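Local atomic coordinates of hydrolase, haloacid dehalogenase-like family (Streptococcus pneumoniae, PDB entry 2FI1), a protein that is probably a hydrolase of the haloacid dehalogenase-like family, whose substrate is not established and whose chain holds a bound calcium ion. Residues E113-K117 against T118-A122; E126-T129 against S130-F134; T58-P61 against N62-N65; D42-Y45 against Q46-V50; V182-R185 against Q186-I190. One frame throughout, in Å; residues are numbered along the deposited sequence.

How the interactions relate
All five interactions are local turns, helix segments or helix ends, and along the chain they come in the order 4, 3, 1, 2, 5. Interactions 4 and 3 belong to the successive helices 41-50 and 52-59, probably part of the family's helical cap; their centres are about 15 Å apart and they touch where F59 packs on A47. Interaction 1 ends helix 110-117 beside the five-stranded parallel sheet; interaction 2 closes its outermost strand, 124-128, and the two meet through L115 and V127. Interaction 5 belongs to helix 181-188, which follows the other outermost strand, 174-177, and lies about 41 Å from interaction 3, centre to centre.

Interaction 1: residues E113-K117 against T118-A122; sequences EILEK and TSIAA
T118 turns back on I114 at the end of helix 110-117 and gives the carbonyl of I114 two donors at once. The hydroxyl T118 OG1 donates to I114 O at 2.8 Å, and the amide T118 N reaches the same I114 O at 3.0 Å from the opposite face of the carbonyl plane. A chi1 of 59° tucks the hydroxyl back toward the helix end, beside I114 O, which suits a threonine just after the last helical turn. Next comes a Schellman motif. S119 takes a positive phi of 56°, a reversal more often left to glycine, and I120 N then donates to L115 O at 3.0 Å in the carbonyl plane, with a weak second bond from A121 N. Inside that loop S119 N bonds E116 O at 3.1 Å, coming from well above the carbonyl plane. Two waters complete the capping: one donates to E116 O at 2.9 Å, the other to K117 O at 2.8 Å, and both bond S119 OG, so one serine hydroxyl links the last carbonyls of the helix through solvent. Below this polar end lies an apolar seam. L115 CD2 meets I120 CG1 at 4.0 Å, the two side chains crossing at about a right angle, and the short side chain of A121 points at the helix, its CB 3.9 Å from L115 CB. L115 also reaches F124 and V127 of strand 124-128, while I114, K117 and T118 rest on P81, tying the helix end to the sheet edge and to a neighbouring loop.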
loop_
_atom_site.group_PDB
_atom_site.type_symbol
_atom_site.label_atom_id
_atom_site.label_comp_id
_atom_site.label_asym_id
_atom_site.label_seq_id
_atom_site.Cartn_x
_atom_site.Cartn_y
_atom_site.Cartn_z
ATOM N N GLU A 113 1.205 13.204 0.846
ATOM C CA GLU A 113 1.728 13.449 2.197
ATOM C C GLU A 113 2.406 12.222 2.780
ATOM O O GLU A 113 3.439 12.321 3.432
ATOM C CB GLU A 113 0.600 13.856 3.152
ATOM C CG GLU A 113 -0.111 15.159 2.804
ATOM C CD GLU A 113 -1.389 15.378 3.610
ATOM O OE1 GLU A 113 -1.617 14.660 4.615
ATOM O OE2 GLU A 113 -2.173 16.273 3.232
ATOM N N ILE A 114 1.813 11.060 2.564
ATOM C CA ILE A 114 2.392 9.815 3.053
ATOM C C ILE A 114 3.763 9.567 2.423
ATOM O O ILE A 114 4.697 9.159 3.109
ATOM C CB ILE A 114 1.462 8.613 2.771
ATOM C CG1 ILE A 114 0.142 8.782 3.536
ATOM C CG2 ILE A 114 2.130 7.284 3.129
ATOM C CD1 ILE A 114 0.260 8.724 5.039
ATOM N N LEU A 115 3.886 9.814 1.125
ATOM C CA LEU A 115 5.161 9.623 0.426
ATOM C C LEU A 115 6.239 10.580 0.933
ATOM O O LEU A 115 7.421 10.229 0.975
ATOM C CB LEU A 115 4.966 9.808 -1.076
ATOM C CG LEU A 115 3.963 8.868 -1.746
ATOM C CD1 LEU A 115 3.876 9.151 -3.237
ATOM C CD2 LEU A 115 4.345 7.418 -1.502
ATOM N N GLU A 116 5.843 11.785 1.317
ATOM C CA GLU A 116 6.772 12.739 1.918
ATOM C C GLU A 116 7.195 12.301 3.322
ATOM O O GLU A 116 8.385 12.297 3.659
ATOM C CB GLU A 116 6.137 14.133 1.989
ATOM C CG GLU A 116 5.935 14.809 0.652
ATOM C CD GLU A 116 7.224 15.090 -0.096
ATOM O OE1 GLU A 116 8.290 15.206 0.548
ATOM O OE2 GLU A 116 7.161 15.216 -1.337
ATOM N N LYS A 117 6.230 11.928 4.153
ATOM C CA LYS A 117 6.527 11.540 5.523
ATOM C C LYS A 117 7.422 10.308 5.593
ATOM O O LYS A 117 8.217 10.175 6.527
ATOM C CB LYS A 117 5.238 11.280 6.303
ATOM C CG LYS A 117 4.477 12.534 6.671
ATOM C CD LYS A 117 3.303 12.203 7.574
ATOM C CE LYS A 117 1.984 12.451 6.900
ATOM N NZ LYS A 117 1.728 13.918 6.852
ATOM N N THR A 118 7.295 9.408 4.620
ATOM C CA THR A 118 8.111 8.191 4.569
ATOM C C THR A 118 9.361 8.335 3.694
ATOM O O THR A 118 10.108 7.366 3.511
ATOM C CB THR A 118 7.286 6.990 4.074
ATOM O OG1 THR A 118 6.766 7.271 2.777
ATOM C CG2 THR A 118 6.139 6.688 5.027
ATOM N N SER A 119 9.584 9.535 3.171
ATOM C CA SER A 119 10.783 9.855 2.389
ATOM C C SER A 119 10.980 8.937 1.185
ATOM O O SER A 119 12.111 8.579 0.850
ATOM C CB SER A 119 12.025 9.850 3.290
ATOM O OG SER A 119 11.858 10.792 4.335
ATOM N N ILE A 120 9.894 8.576 0.515
ATOM C CA ILE A 120 10.018 7.874 -0.767
ATOM C C ILE A 120 9.420 8.637 -1.958
ATOM O O ILE A 120 9.433 8.139 -3.074
ATOM C CB ILE A 120 9.478 6.428 -0.705
ATOM C CG1 ILE A 120 7.990 6.399 -0.341
ATOM C CG2 ILE A 120 10.313 5.606 0.275
ATOM C CD1 ILE A 120 7.352 5.030 -0.514
ATOM N N ALA A 121 8.960 9.869 -1.744
ATOM C CA ALA A 121 8.395 10.662 -2.838
ATOM C C ALA A 121 9.379 10.806 -3.999
ATOM O O ALA A 121 8.989 10.792 -5.175
ATOM C CB ALA A 121 7.967 12.036 -2.341
ATOM N N ALA A 122 10.660 10.934 -3.660
ATOM C CA ALA A 122 11.700 11.142 -4.664
ATOM C C ALA A 122 11.824 10.008 -5.667
ATOM O O ALA A 122 12.396 10.203 -6.739
ATOM C CB ALA A 122 13.044 11.382 -3.988
HETATM O O HOH W 1 11.059 13.290 3.338
HETATM O O HOH W 2 10.940 9.613 6.570
#

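Interaction 2: residues E126-T129 against S130-F134; sequences EVVT and SSSGF
V128 and F134 meet just beyond the end of strand 124-128, where V128 CG1 sits at the edge of the F134 ring, in its plane, 3.7 Å from F134 CD2. The same methyl touches S132 CB at 3.9 Å. It is placed there because CG1 lies opposite the backbone N across the CA–CB bond (chi1 173°). The F134 ring carries S132 O over the centre of one face. Between these groups the chain is held by T129. S132 N donates to T129 O at 3.0 Å, a nearly straight bond that comes from above the carbonyl plane, and S131 N donates to T129 OG1 at 3.2 Å. The second is an ST turn, which opens the short 3-10 segment 130-132; a threonine suits this place because its hydroxyl can accept from the amide two residues on. G133, with positive phi, allows the bend that brings F134 back. Water fills in further: one molecule donates to T129 O at 2.8 Å and accepts from F134 N at 2.9 Å, while another accepts from T129 N and bonds S132 OG at 2.6 Å. In the next shell, D109 OD1 is hydrogen-bonded to both T129 OG1 and S131 OG, whose oxygens lie 3.0 Å apart. V128 also leans on Y145 and L146 of helix 141-149, and the F134 ring meets that of Y145. The ST turn and 3-10 turn lead the chain out of the C-terminal end of strand 124-128 in a Rossmann-like parallel sheet; in this family the loops at those strand ends carry the active site.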
loop_
_atom_site.group_PDB
_atom_site.type_symbol
_atom_site.label_atom_id
_atom_site.label_comp_id
_atom_site.label_asym_id
_atom_site.label_seq_id
_atom_site.Cartn_x
_atom_site.Cartn_y
_atom_site.Cartn_z
ATOM N N GLU A 126 5.860 9.389 -11.659
ATOM C CA GLU A 126 4.517 9.943 -11.537
ATOM C C GLU A 126 3.720 9.138 -10.522
ATOM O O GLU A 126 3.829 7.906 -10.455
ATOM C CB GLU A 126 3.778 9.982 -12.879
ATOM C CG GLU A 126 2.410 10.673 -12.768
ATOM C CD GLU A 126 1.741 11.012 -14.087
ATOM O OE1 GLU A 126 2.421 11.191 -15.113
ATOM O OE2 GLU A 126 0.497 11.105 -14.089
ATOM N N VAL A 127 2.951 9.865 -9.721
ATOM C CA VAL A 127 2.000 9.304 -8.768
ATOM C C VAL A 127 0.600 9.630 -9.280
ATOM O O VAL A 127 0.265 10.808 -9.471
ATOM C CB VAL A 127 2.190 9.884 -7.359
ATOM C CG1 VAL A 127 1.119 9.357 -6.413
ATOM C CG2 VAL A 127 3.579 9.571 -6.828
ATOM N N VAL A 128 -0.193 8.591 -9.516
ATOM C CA VAL A 128 -1.588 8.728 -9.939
ATOM C C VAL A 128 -2.444 8.564 -8.691
ATOM O O VAL A 128 -2.376 7.530 -8.026
ATOM C CB VAL A 128 -1.956 7.662 -10.982
ATOM C CG1 VAL A 128 -3.462 7.692 -11.287
ATOM C CG2 VAL A 128 -1.106 7.838 -12.253
ATOM N N THR A 129 -3.233 9.592 -8.364
ATOM C CA THR A 129 -4.211 9.522 -7.281
ATOM C C THR A 129 -5.600 9.671 -7.890
ATOM O O THR A 129 -5.731 9.819 -9.098
ATOM C CB THR A 129 -4.000 10.646 -6.253
ATOM O OG1 THR A 129 -4.429 11.886 -6.817
ATOM C CG2 THR A 129 -2.537 10.758 -5.845
ATOM N N SER A 130 -6.629 9.650 -7.047
ATOM C CA SER A 130 -8.002 9.797 -7.549
ATOM C C SER A 130 -8.205 11.088 -8.330
ATOM O O SER A 130 -9.063 11.147 -9.213
ATOM C CB SER A 130 -9.007 9.737 -6.415
ATOM O OG SER A 130 -8.854 10.830 -5.534
ATOM N N SER A 131 -7.412 12.116 -8.030
ATOM C CA SER A 131 -7.573 13.408 -8.683
ATOM C C SER A 131 -7.187 13.389 -10.165
ATOM O O SER A 131 -7.484 14.332 -10.886
ATOM C CB SER A 131 -6.794 14.494 -7.940
ATOM O OG SER A 131 -5.409 14.337 -8.145
ATOM N N SER A 132 -6.532 12.316 -10.623
ATOM C CA SER A 132 -6.298 12.120 -12.065
ATOM C C SER A 132 -7.557 11.717 -12.834
ATOM O O SER A 132 -7.575 11.721 -14.070
ATOM C CB SER A 132 -5.193 11.087 -12.304
ATOM O OG SER A 132 -3.927 11.659 -12.050
ATOM N N GLY A 133 -8.615 11.348 -12.110
ATOM C CA GLY A 133 -9.911 11.063 -12.720
ATOM C C GLY A 133 -10.093 9.691 -13.342
ATOM O O GLY A 133 -11.048 9.469 -14.087
ATOM N N PHE A 134 -9.197 8.754 -13.045
ATOM C CA PHE A 134 -9.319 7.426 -13.623
ATOM C C PHE A 134 -10.229 6.505 -12.821
ATOM O O PHE A 134 -10.437 6.687 -11.612
ATOM C CB PHE A 134 -7.943 6.763 -13.766
ATOM C CG PHE A 134 -6.979 7.539 -14.621
ATOM C CD1 PHE A 134 -7.268 7.808 -15.945
ATOM C CD2 PHE A 134 -5.795 8.010 -14.097
ATOM C CE1 PHE A 134 -6.376 8.522 -16.730
ATOM C CE2 PHE A 134 -4.905 8.718 -14.879
ATOM C CZ PHE A 134 -5.202 8.972 -16.190
HETATM O O HOH W 3 -7.343 8.426 -10.845
HETATM O O HOH W 4 -3.222 12.190 -9.648
#

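Interaction 3: residues T58-P61 against N62-N65; sequences TFAP and NLEN
A60 and L63 are the first and last residues of a type I beta turn that follows helix 52-59 in the probable helical cap of this haloacid dehalogenase-like fold. The leucine folds over the alanine, and its side chain can be followed outward. L63 CB lies 4.0 Å from A60 O, at the base of the turn. L63 CG comes next, 3.9 Å from A60 CA. One tip, L63 CD1, then settles on A60 CB at 3.6 Å, the tightest apolar touch of the turn, and lies 4.4 Å from F59 O. The path works because CG is turned away from the carbonyl carbon of L63 (chi1 -60°), back over the turn. Beyond A60 the leucine meets Y35, I37 and L32, so a branched apolar residue here plugs the turn against helix 20-34 and the loop after it, while the small side chain of A60 takes the leucine methyl directly on its CB. The two corners of the turn suit their residues. P61 has its phi fixed near the value the first corner needs, and N62, commonly found at the second corner, directs its amide toward solvent. F59, one residue before A60, reaches the other way, with its ring against S43, V44 and A47 of helix 41-50. The closing bond, L63 N to A60 O, is nearly straight (173°) but weak at 3.4 Å. A water also bridges the turn: it donates to A60 O at 2.6 Å and to L63 O at 2.8 Å.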
loop_
_atom_site.group_PDB
_atom_site.type_symbol
_atom_site.label_atom_id
_atom_site.label_comp_id
_atom_site.label_asym_id
_atom_site.label_seq_id
_atom_site.Cartn_x
_atom_site.Cartn_y
_atom_site.Cartn_z
ATOM N N THR A 58 -15.551 -8.390 16.186
ATOM C CA THR A 58 -14.802 -9.446 16.883
ATOM C C THR A 58 -14.305 -8.994 18.254
ATOM O O THR A 58 -14.473 -9.718 19.250
ATOM C CB THR A 58 -13.620 -9.924 16.026
ATOM O OG1 THR A 58 -14.137 -10.499 14.823
ATOM C CG2 THR A 58 -12.779 -10.961 16.745
ATOM N N PHE A 59 -13.720 -7.801 18.318
ATOM C CA PHE A 59 -12.993 -7.360 19.503
ATOM C C PHE A 59 -13.674 -6.241 20.294
ATOM O O PHE A 59 -13.356 -6.060 21.472
ATOM C CB PHE A 59 -11.586 -6.899 19.100
ATOM C CG PHE A 59 -10.743 -7.983 18.502
ATOM C CD1 PHE A 59 -10.434 -9.121 19.229
ATOM C CD2 PHE A 59 -10.247 -7.864 17.214
ATOM C CE1 PHE A 59 -9.664 -10.117 18.675
ATOM C CE2 PHE A 59 -9.477 -8.861 16.655
ATOM C CZ PHE A 59 -9.184 -9.993 17.385
ATOM N N ALA A 60 -14.578 -5.482 19.666
ATOM C CA ALA A 60 -15.131 -4.258 20.264
ATOM C C ALA A 60 -16.615 -4.022 19.947
ATOM O O ALA A 60 -17.017 -2.882 19.732
ATOM C CB ALA A 60 -14.312 -3.060 19.792
ATOM N N PRO A 61 -17.433 -5.089 19.933
ATOM C CA PRO A 61 -18.800 -4.943 19.411
ATOM C C PRO A 61 -19.686 -3.949 20.158
ATOM O O PRO A 61 -20.503 -3.274 19.528
ATOM C CB PRO A 61 -19.367 -6.363 19.521
ATOM C CG PRO A 61 -18.551 -7.021 20.574
ATOM C CD PRO A 61 -17.169 -6.467 20.375
ATOM N N ASN A 62 -19.515 -3.846 21.474
ATOM C CA ASN A 62 -20.355 -2.968 22.302
ATOM C C ASN A 62 -19.547 -1.952 23.103
ATOM O O ASN A 62 -19.980 -1.487 24.163
ATOM C CB ASN A 62 -21.213 -3.817 23.244
ATOM C CG ASN A 62 -22.067 -4.822 22.504
ATOM O OD1 ASN A 62 -21.923 -6.029 22.690
ATOM N ND2 ASN A 62 -22.951 -4.328 21.645
ATOM N N LEU A 63 -18.371 -1.590 22.599
ATOM C CA LEU A 63 -17.569 -0.558 23.231
ATOM C C LEU A 63 -18.027 0.807 22.724
ATOM O O LEU A 63 -17.965 1.091 21.521
ATOM C CB LEU A 63 -16.079 -0.784 22.958
ATOM C CG LEU A 63 -15.497 -2.110 23.459
ATOM C CD1 LEU A 63 -13.988 -2.131 23.250
ATOM C CD2 LEU A 63 -15.841 -2.359 24.941
ATOM N N GLU A 64 -18.495 1.645 23.647
ATOM C CA GLU A 64 -19.105 2.925 23.295
ATOM C C GLU A 64 -18.061 3.909 22.771
ATOM O O GLU A 64 -17.031 4.108 23.405
ATOM C CB GLU A 64 -19.831 3.521 24.512
ATOM C CG GLU A 64 -20.602 4.808 24.214
ATOM C CD GLU A 64 -21.459 5.279 25.380
ATOM O OE1 GLU A 64 -21.069 5.056 26.549
ATOM O OE2 GLU A 64 -22.526 5.888 25.123
ATOM N N ASN A 65 -18.351 4.524 21.621
ATOM C CA ASN A 65 -17.458 5.502 20.969
ATOM C C ASN A 65 -16.135 4.909 20.466
ATOM O O ASN A 65 -15.186 5.656 20.225
ATOM C CB ASN A 65 -17.140 6.688 21.896
ATOM C CG ASN A 65 -18.385 7.348 22.468
ATOM O OD1 ASN A 65 -19.380 7.539 21.767
ATOM N ND2 ASN A 65 -18.330 7.706 23.752
HETATM O O HOH W 5 -18.043 -0.503 19.198
HETATM O O HOH W 6 -23.510 -2.330 19.575
#

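Interaction 4: residues D42-Y45 against Q46-V50; sequences DSVY and QALKV
V44 and L48, a turn apart on helix 41-50, make the apolar part of this contact. They lie side by side and point the same way, with V44 CG1 3.9 Å from L48 CD1. V44 goes on to F28 of helix 20-34 and L48 to A55 of helix 52-59. Between them A47 turns its methyl to the same neighbour, meeting F54 and A55; so small a side chain lets that helix come close. The backbone contributes the regular helical ladder, in which the amides of Q46, A47, L48 and K49 donate to the carbonyls four residues back, such as L48 N to V44 O at 2.9 Å. The third group is mixed aromatic and aliphatic. The methylenes of K49 run past the Y45 ring and approach it obliquely, K49 CD coming 3.7 Å from Y45 CE2. The lysine chain bends at chi3 (83°), and this carries NZ on past the ring to a water it shares with the tyrosine hydroxyl. Polar bonds come last. That water, in the plane of the ring, donates to Y45 OH at 3.0 Å and accepts from K49 NZ at 3.2 Å. The hydroxyl is also bonded to D19 OD1, and S43 OG is tied to D40 OD1 just before the segment. The chemistry implies that Y45 does two jobs: its ring lies along the lysine methylenes, while its hydroxyl connects K49, through a water and then the hydroxyl itself, to the carboxylate of D19, a link that would probably steady the lysine's charge.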
loop_
_atom_site.group_PDB
_atom_site.type_symbol
_atom_site.label_atom_id
_atom_site.label_comp_id
_atom_site.label_asym_id
_atom_site.label_seq_id
_atom_site.Cartn_x
_atom_site.Cartn_y
_atom_site.Cartn_z
ATOM N N ASP A 42 -0.967 -9.786 16.371
ATOM C CA ASP A 42 -1.167 -10.561 15.153
ATOM C C ASP A 42 -2.648 -10.824 14.881
ATOM O O ASP A 42 -3.066 -10.826 13.727
ATOM C CB ASP A 42 -0.398 -11.889 15.204
ATOM C CG ASP A 42 1.106 -11.711 15.139
ATOM O OD1 ASP A 42 1.597 -10.563 15.077
ATOM O OD2 ASP A 42 1.804 -12.755 15.154
ATOM N N SER A 43 -3.437 -11.031 15.930
ATOM C CA SER A 43 -4.879 -11.248 15.764
ATOM C C SER A 43 -5.572 -10.006 15.241
ATOM O O SER A 43 -6.417 -10.089 14.349
ATOM C CB SER A 43 -5.546 -11.650 17.074
ATOM O OG SER A 43 -5.068 -12.910 17.525
ATOM N N VAL A 44 -5.228 -8.865 15.826
ATOM C CA VAL A 44 -5.827 -7.594 15.436
ATOM C C VAL A 44 -5.435 -7.236 13.999
ATOM O O VAL A 44 -6.281 -6.816 13.203
ATOM C CB VAL A 44 -5.444 -6.483 16.427
ATOM C CG1 VAL A 44 -5.827 -5.108 15.906
ATOM C CG2 VAL A 44 -6.121 -6.730 17.776
ATOM N N TYR A 45 -4.172 -7.439 13.658
ATOM C CA TYR A 45 -3.663 -7.144 12.327
ATOM C C TYR A 45 -4.417 -7.965 11.284
ATOM O O TYR A 45 -4.887 -7.442 10.266
ATOM C CB TYR A 45 -2.158 -7.445 12.320
ATOM C CG TYR A 45 -1.359 -6.994 11.124
ATOM C CD1 TYR A 45 -0.550 -5.872 11.193
ATOM C CD2 TYR A 45 -1.365 -7.714 9.943
ATOM C CE1 TYR A 45 0.212 -5.476 10.115
ATOM C CE2 TYR A 45 -0.614 -7.314 8.857
ATOM C CZ TYR A 45 0.175 -6.198 8.952
ATOM O OH TYR A 45 0.919 -5.828 7.853
ATOM N N GLN A 46 -4.550 -9.264 11.529
ATOM C CA GLN A 46 -5.246 -10.125 10.590
ATOM C C GLN A 46 -6.711 -9.745 10.476
ATOM O O GLN A 46 -7.273 -9.741 9.373
ATOM C CB GLN A 46 -5.083 -11.597 10.996
ATOM C CG GLN A 46 -5.837 -12.600 10.122
ATOM C CD GLN A 46 -5.437 -12.556 8.673
ATOM O OE1 GLN A 46 -4.297 -12.211 8.335
ATOM N NE2 GLN A 46 -6.385 -12.913 7.790
ATOM N N ALA A 47 -7.342 -9.427 11.600
ATOM C CA ALA A 47 -8.747 -9.025 11.576
ATOM C C ALA A 47 -8.953 -7.756 10.753
ATOM O O ALA A 47 -9.907 -7.673 9.971
ATOM C CB ALA A 47 -9.277 -8.836 12.967
ATOM N N LEU A 48 -8.097 -6.761 10.948
ATOM C CA LEU A 48 -8.177 -5.523 10.162
ATOM C C LEU A 48 -7.966 -5.781 8.675
ATOM O O LEU A 48 -8.583 -5.126 7.832
ATOM C CB LEU A 48 -7.193 -4.482 10.693
ATOM C CG LEU A 48 -7.595 -3.893 12.047
ATOM C CD1 LEU A 48 -6.438 -3.130 12.632
ATOM C CD2 LEU A 48 -8.820 -2.983 11.902
ATOM N N LYS A 49 -7.122 -6.754 8.340
ATOM C CA LYS A 49 -6.892 -7.119 6.937
ATOM C C LYS A 49 -8.145 -7.691 6.292
ATOM O O LYS A 49 -8.323 -7.572 5.064
ATOM C CB LYS A 49 -5.746 -8.124 6.806
ATOM C CG LYS A 49 -4.383 -7.526 6.940
ATOM C CD LYS A 49 -3.280 -8.538 6.608
ATOM C CE LYS A 49 -3.018 -8.659 5.128
ATOM N NZ LYS A 49 -1.957 -9.675 4.830
ATOM N N VAL A 50 -9.000 -8.322 7.088
ATOM C CA VAL A 50 -10.324 -8.729 6.622
ATOM C C VAL A 50 -11.143 -7.455 6.388
ATOM O O VAL A 50 -11.452 -7.111 5.237
ATOM C CB VAL A 50 -11.034 -9.684 7.610
ATOM C CG1 VAL A 50 -12.463 -9.987 7.161
ATOM C CG2 VAL A 50 -10.227 -10.987 7.773
HETATM O O HOH W 7 0.586 -7.853 5.602
#

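Interaction 5: residues V182-R185 against Q186-I190; sequences VNLR and QVLDI
R185 clasps I190 across the C-terminal end of helix 181-188, which packs on the parallel sheet of the haloacid dehalogenase-like core. The tight part is a salt bridge with the chain's own terminal carboxylate. R185 NH1 donates to I190 OXT at 2.9 Å, fairly straight (156°), with the oxygen lying in the guanidinium plane. The arginine reaches it by an extended stem whose first three carbons stay close to the carboxylate: I190 OXT is 3.3 Å from R185 CB and 3.4 Å from R185 CG. D93 OD2 shares NH1, so two anions hold this group, which probably fixes its rotation. The backbone tightens the same end: D189 takes a positive phi (58°), and I190 N then reaches back to R185 O at 3.2 Å. A second compact patch faces the sheet, where L184 and L188 touch; L184 also meets H176 and W11, and L188 meets Y9. The other side is looser. V182, Q186 and D189 are exposed, and helical amide bonds such as Q186 N to V182 O, at 3.0 Å, do most of the joining there. Q186 bends at chi2 and leads its amide away from V182-R185, as suits an exposed polar residue. D189 makes a long, weak ion pair with K5. Within the tight half, the leucine methyls meet directly: L184 CD1 lies 3.8 Å from L188 CD1.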
loop_
_atom_site.group_PDB
_atom_site.type_symbol
_atom_site.label_atom_id
_atom_site.label_comp_id
_atom_site.label_asym_id
_atom_site.label_seq_id
_atom_site.Cartn_x
_atom_site.Cartn_y
_atom_site.Cartn_z
ATOM N N VAL A 182 11.436 -9.291 0.732
ATOM C CA VAL A 182 12.425 -10.345 0.512
ATOM C C VAL A 182 12.015 -11.235 -0.666
ATOM O O VAL A 182 12.836 -11.575 -1.514
ATOM C CB VAL A 182 12.665 -11.210 1.797
ATOM C CG1 VAL A 182 13.416 -12.511 1.481
ATOM C CG2 VAL A 182 13.417 -10.407 2.857
ATOM N N ASN A 183 10.738 -11.602 -0.730
ATOM C CA ASN A 183 10.297 -12.465 -1.812
ATOM C C ASN A 183 10.328 -11.780 -3.172
ATOM O O ASN A 183 10.652 -12.410 -4.179
ATOM C CB ASN A 183 8.904 -13.013 -1.552
ATOM C CG ASN A 183 8.546 -14.105 -2.516
ATOM O OD1 ASN A 183 9.258 -15.109 -2.628
ATOM N ND2 ASN A 183 7.456 -13.911 -3.247
ATOM N N LEU A 184 9.975 -10.496 -3.213
ATOM C CA LEU A 184 10.064 -9.744 -4.453
ATOM C C LEU A 184 11.521 -9.646 -4.911
ATOM O O LEU A 184 11.816 -9.829 -6.086
ATOM C CB LEU A 184 9.444 -8.360 -4.281
ATOM C CG LEU A 184 9.490 -7.438 -5.507
ATOM C CD1 LEU A 184 8.942 -8.103 -6.734
ATOM C CD2 LEU A 184 8.723 -6.168 -5.197
ATOM N N ARG A 185 12.432 -9.387 -3.976
ATOM C CA ARG A 185 13.866 -9.410 -4.310
ATOM C C ARG A 185 14.278 -10.752 -4.897
ATOM O O ARG A 185 15.030 -10.797 -5.863
ATOM C CB ARG A 185 14.716 -9.134 -3.076
ATOM C CG ARG A 185 14.742 -7.688 -2.648
ATOM C CD ARG A 185 15.717 -7.482 -1.504
ATOM N NE ARG A 185 15.938 -6.068 -1.205
ATOM C CZ ARG A 185 16.747 -5.264 -1.890
ATOM N NH1 ARG A 185 17.386 -5.683 -2.967
ATOM N NH2 ARG A 185 16.871 -4.007 -1.499
ATOM N N GLN A 186 13.799 -11.846 -4.306
ATOM C CA GLN A 186 14.157 -13.186 -4.793
ATOM C C GLN A 186 13.689 -13.401 -6.229
ATOM O O GLN A 186 14.414 -13.966 -7.045
ATOM C CB GLN A 186 13.590 -14.259 -3.852
ATOM C CG GLN A 186 13.860 -15.716 -4.246
ATOM C CD GLN A 186 15.322 -16.127 -4.139
ATOM O OE1 GLN A 186 15.965 -16.425 -5.155
ATOM N NE2 GLN A 186 15.846 -16.187 -2.912
ATOM N N VAL A 187 12.488 -12.936 -6.554
ATOM C CA VAL A 187 11.964 -13.066 -7.909
ATOM C C VAL A 187 12.753 -12.198 -8.901
ATOM O O VAL A 187 12.906 -12.567 -10.070
ATOM C CB VAL A 187 10.440 -12.750 -7.934
ATOM C CG1 VAL A 187 9.926 -12.595 -9.345
ATOM C CG2 VAL A 187 9.684 -13.846 -7.189
ATOM N N LEU A 188 13.252 -11.057 -8.430
ATOM C CA LEU A 188 13.979 -10.101 -9.277
ATOM C C LEU A 188 15.506 -10.296 -9.303
ATOM O O LEU A 188 16.189 -9.597 -10.060
ATOM C CB LEU A 188 13.681 -8.670 -8.821
ATOM C CG LEU A 188 12.232 -8.172 -8.921
ATOM C CD1 LEU A 188 12.135 -6.768 -8.343
ATOM C CD2 LEU A 188 11.756 -8.207 -10.350
ATOM N N ASP A 189 16.028 -11.206 -8.484
ATOM C CA ASP A 189 17.479 -11.413 -8.346
ATOM C C ASP A 189 18.204 -10.125 -7.915
ATOM O O ASP A 189 19.322 -9.864 -8.365
ATOM C CB ASP A 189 18.113 -11.913 -9.664
ATOM C CG ASP A 189 17.579 -13.256 -10.143
ATOM O OD1 ASP A 189 17.309 -14.134 -9.312
ATOM O OD2 ASP A 189 17.493 -13.424 -11.378
ATOM N N ILE A 190 17.596 -9.302 -7.064
ATOM C CA ILE A 190 18.196 -7.989 -6.761
ATOM C C ILE A 190 18.350 -7.734 -5.278
ATOM O O ILE A 190 19.325 -7.071 -4.863
ATOM C CB ILE A 190 17.400 -6.855 -7.422
ATOM C CG1 ILE A 190 18.229 -5.570 -7.461
ATOM C CG2 ILE A 190 16.063 -6.661 -6.727
ATOM C CD1 ILE A 190 17.613 -4.526 -8.342
ATOM O OXT ILE A 190 17.518 -8.156 -4.466
#